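Local coordinates for putative alpha-ketoglutarate-dependent taurine dioxygenase (Burkholderia xenovorans, PDB 5HSX), which probably catalyses an iron(II)- and 2-oxoglutarate-dependent oxidation, as expected for a member of the TfdA/TauD dioxygenase family, at residues Ala31-Val36 / Arg58-Arg63. Numbering follows the deposited sequence.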
# COMPACT_ATOMS: atom_id res chain seq x y z
N ALA B 31 -3.62 -8.29 -11.75
CA ALA B 31 -4.46 -8.08 -12.92
C ALA B 31 -5.85 -8.62 -12.65
O ALA B 31 -6.01 -9.65 -11.99
CB ALA B 31 -3.86 -8.76 -14.16
N GLU B 32 -6.86 -7.91 -13.15
CA GLU B 32 -8.22 -8.42 -13.13
C GLU B 32 -8.45 -9.27 -14.37
O GLU B 32 -7.95 -8.96 -15.45
CB GLU B 32 -9.25 -7.28 -13.09
CG GLU B 32 -9.19 -6.45 -11.83
CD GLU B 32 -10.47 -5.66 -11.58
OE1 GLU B 32 -11.35 -5.67 -12.47
OE2 GLU B 32 -10.60 -5.06 -10.50
N ILE B 33 -9.19 -10.36 -14.19
CA ILE B 33 -9.64 -11.20 -15.29
C ILE B 33 -11.16 -11.08 -15.39
O ILE B 33 -11.86 -11.19 -14.37
CB ILE B 33 -9.21 -12.66 -15.11
CG1 ILE B 33 -7.68 -12.76 -15.05
CG2 ILE B 33 -9.78 -13.53 -16.24
CD1 ILE B 33 -7.15 -14.15 -14.79
N HIS B 34 -11.65 -10.81 -16.59
CA HIS B 34 -13.08 -10.82 -16.87
C HIS B 34 -13.35 -11.76 -18.04
O HIS B 34 -12.44 -12.13 -18.79
CB HIS B 34 -13.60 -9.41 -17.16
CG HIS B 34 -13.61 -8.51 -15.96
ND1 HIS B 34 -14.75 -8.27 -15.22
CD2 HIS B 34 -12.62 -7.80 -15.37
CE1 HIS B 34 -14.46 -7.45 -14.23
NE2 HIS B 34 -13.17 -7.15 -14.29
N GLY B 35 -14.62 -12.14 -18.18
CA GLY B 35 -15.05 -13.03 -19.25
C GLY B 35 -15.08 -14.50 -18.89
O GLY B 35 -15.21 -15.33 -19.80
N VAL B 36 -14.97 -14.84 -17.62
CA VAL B 36 -14.96 -16.23 -17.17
C VAL B 36 -16.05 -16.39 -16.11
O VAL B 36 -16.18 -15.55 -15.22
CB VAL B 36 -13.59 -16.65 -16.59
CG1 VAL B 36 -13.43 -18.15 -16.64
CG2 VAL B 36 -12.46 -15.96 -17.34
N ARG B 58 1.43 -12.46 -11.26
CA ARG B 58 1.70 -12.93 -9.90
C ARG B 58 0.44 -13.14 -9.06
O ARG B 58 0.39 -14.07 -8.26
CB ARG B 58 2.62 -11.97 -9.14
CG ARG B 58 3.84 -11.47 -9.89
CD ARG B 58 4.63 -12.59 -10.54
NE ARG B 58 5.71 -12.02 -11.34
CZ ARG B 58 6.67 -12.72 -11.93
NH1 ARG B 58 6.71 -14.04 -11.80
NH2 ARG B 58 7.59 -12.09 -12.63
N VAL B 59 -0.54 -12.25 -9.19
CA VAL B 59 -1.84 -12.42 -8.55
C VAL B 59 -2.91 -11.92 -9.52
O VAL B 59 -2.76 -10.84 -10.11
CB VAL B 59 -1.95 -11.70 -7.19
CG1 VAL B 59 -1.62 -10.17 -7.31
CG2 VAL B 59 -3.35 -11.90 -6.59
N VAL B 60 -3.97 -12.70 -9.71
CA VAL B 60 -5.06 -12.29 -10.58
C VAL B 60 -6.35 -12.27 -9.77
O VAL B 60 -6.51 -13.02 -8.80
CB VAL B 60 -5.18 -13.19 -11.83
CG1 VAL B 60 -3.92 -13.06 -12.69
CG2 VAL B 60 -5.41 -14.66 -11.44
N PHE B 61 -7.26 -11.39 -10.17
CA PHE B 61 -8.49 -11.15 -9.42
C PHE B 61 -9.71 -11.34 -10.31
O PHE B 61 -9.69 -10.97 -11.49
CB PHE B 61 -8.50 -9.74 -8.82
CG PHE B 61 -7.32 -9.43 -7.96
CD1 PHE B 61 -7.24 -9.90 -6.65
CD2 PHE B 61 -6.28 -8.65 -8.45
CE1 PHE B 61 -6.15 -9.60 -5.85
CE2 PHE B 61 -5.18 -8.34 -7.65
CZ PHE B 61 -5.11 -8.82 -6.35
N PHE B 62 -10.77 -11.89 -9.73
CA PHE B 62 -12.07 -12.00 -10.38
C PHE B 62 -13.09 -11.23 -9.55
O PHE B 62 -12.95 -11.09 -8.33
CB PHE B 62 -12.52 -13.47 -10.53
CG PHE B 62 -11.51 -14.36 -11.21
CD1 PHE B 62 -11.59 -14.62 -12.57
CD2 PHE B 62 -10.49 -14.95 -10.48
CE1 PHE B 62 -10.66 -15.46 -13.20
CE2 PHE B 62 -9.56 -15.78 -11.09
CZ PHE B 62 -9.65 -16.04 -12.45
N ARG B 63 -14.13 -10.74 -10.22
CA ARG B 63 -15.23 -10.04 -9.58
C ARG B 63 -16.55 -10.71 -9.92
O ARG B 63 -16.71 -11.32 -10.98
CB ARG B 63 -15.30 -8.56 -10.02
CG ARG B 63 -14.05 -7.75 -9.77
CD ARG B 63 -13.84 -7.46 -8.30
NE ARG B 63 -12.86 -6.39 -8.11
CZ ARG B 63 -12.53 -5.88 -6.94
NH1 ARG B 63 -13.08 -6.34 -5.82
NH2 ARG B 63 -11.63 -4.91 -6.87
O HOH W 1 -9.26 -4.17 -8.65
O HOH W 2 -14.32 -11.57 -13.06
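Glu32 OE2 is gripped by two groups: it forms a long salt bridge to Arg63 NE (3.5 Å) and accepts from a water that in turn takes a bond from Arg63 NH2, while OE1 of the same carboxylate receives a nearly straight hydrogen bond from His34 NE2 at 3.0 Å. OE2 lies at the edge of the guanidinium, near its plane, yet the carboxylate is turned 74° against it. A bend at chi2 (-72°) brings the Arg63 side chain round to this meeting; NH1 is bonded to Ser262 OG and Lys257 O, so the guanidinium is shared between Glu32 and these two residues. Alongside these side chains the two strands pair in parallel. Phe61 is bonded through both backbone groups, its N to Ala31 O (2.8 Å) and its O to Ile33 N (2.8 Å, 171° at the hydrogen); Ala31 N to Val59 O is longer. Where the strands diverge past Phe62, a second water continues the pairing, donating to Ile33 O and accepting from Arg63 N. On the sheet face away from Glu32, Ile33 sets CD1 against Val60 CB (3.7 Å) and lays CB and CG2 alongside Phe62 CE1. This is the parallel pair of a beta-alpha-beta unit in the double-stranded beta-helix (cupin) fold of the family. Helix 44-57 makes the crossover and covers the Ala31 and Phe62 face, touching them with Trp57 and Ile50; on the other face Phe61 stacks on Phe256 and meets Trp152 edge-to-face. In the mixed seven-stranded sheet, strand 21-24 runs antiparallel to 31-34, and 263-267 antiparallel to 59-62.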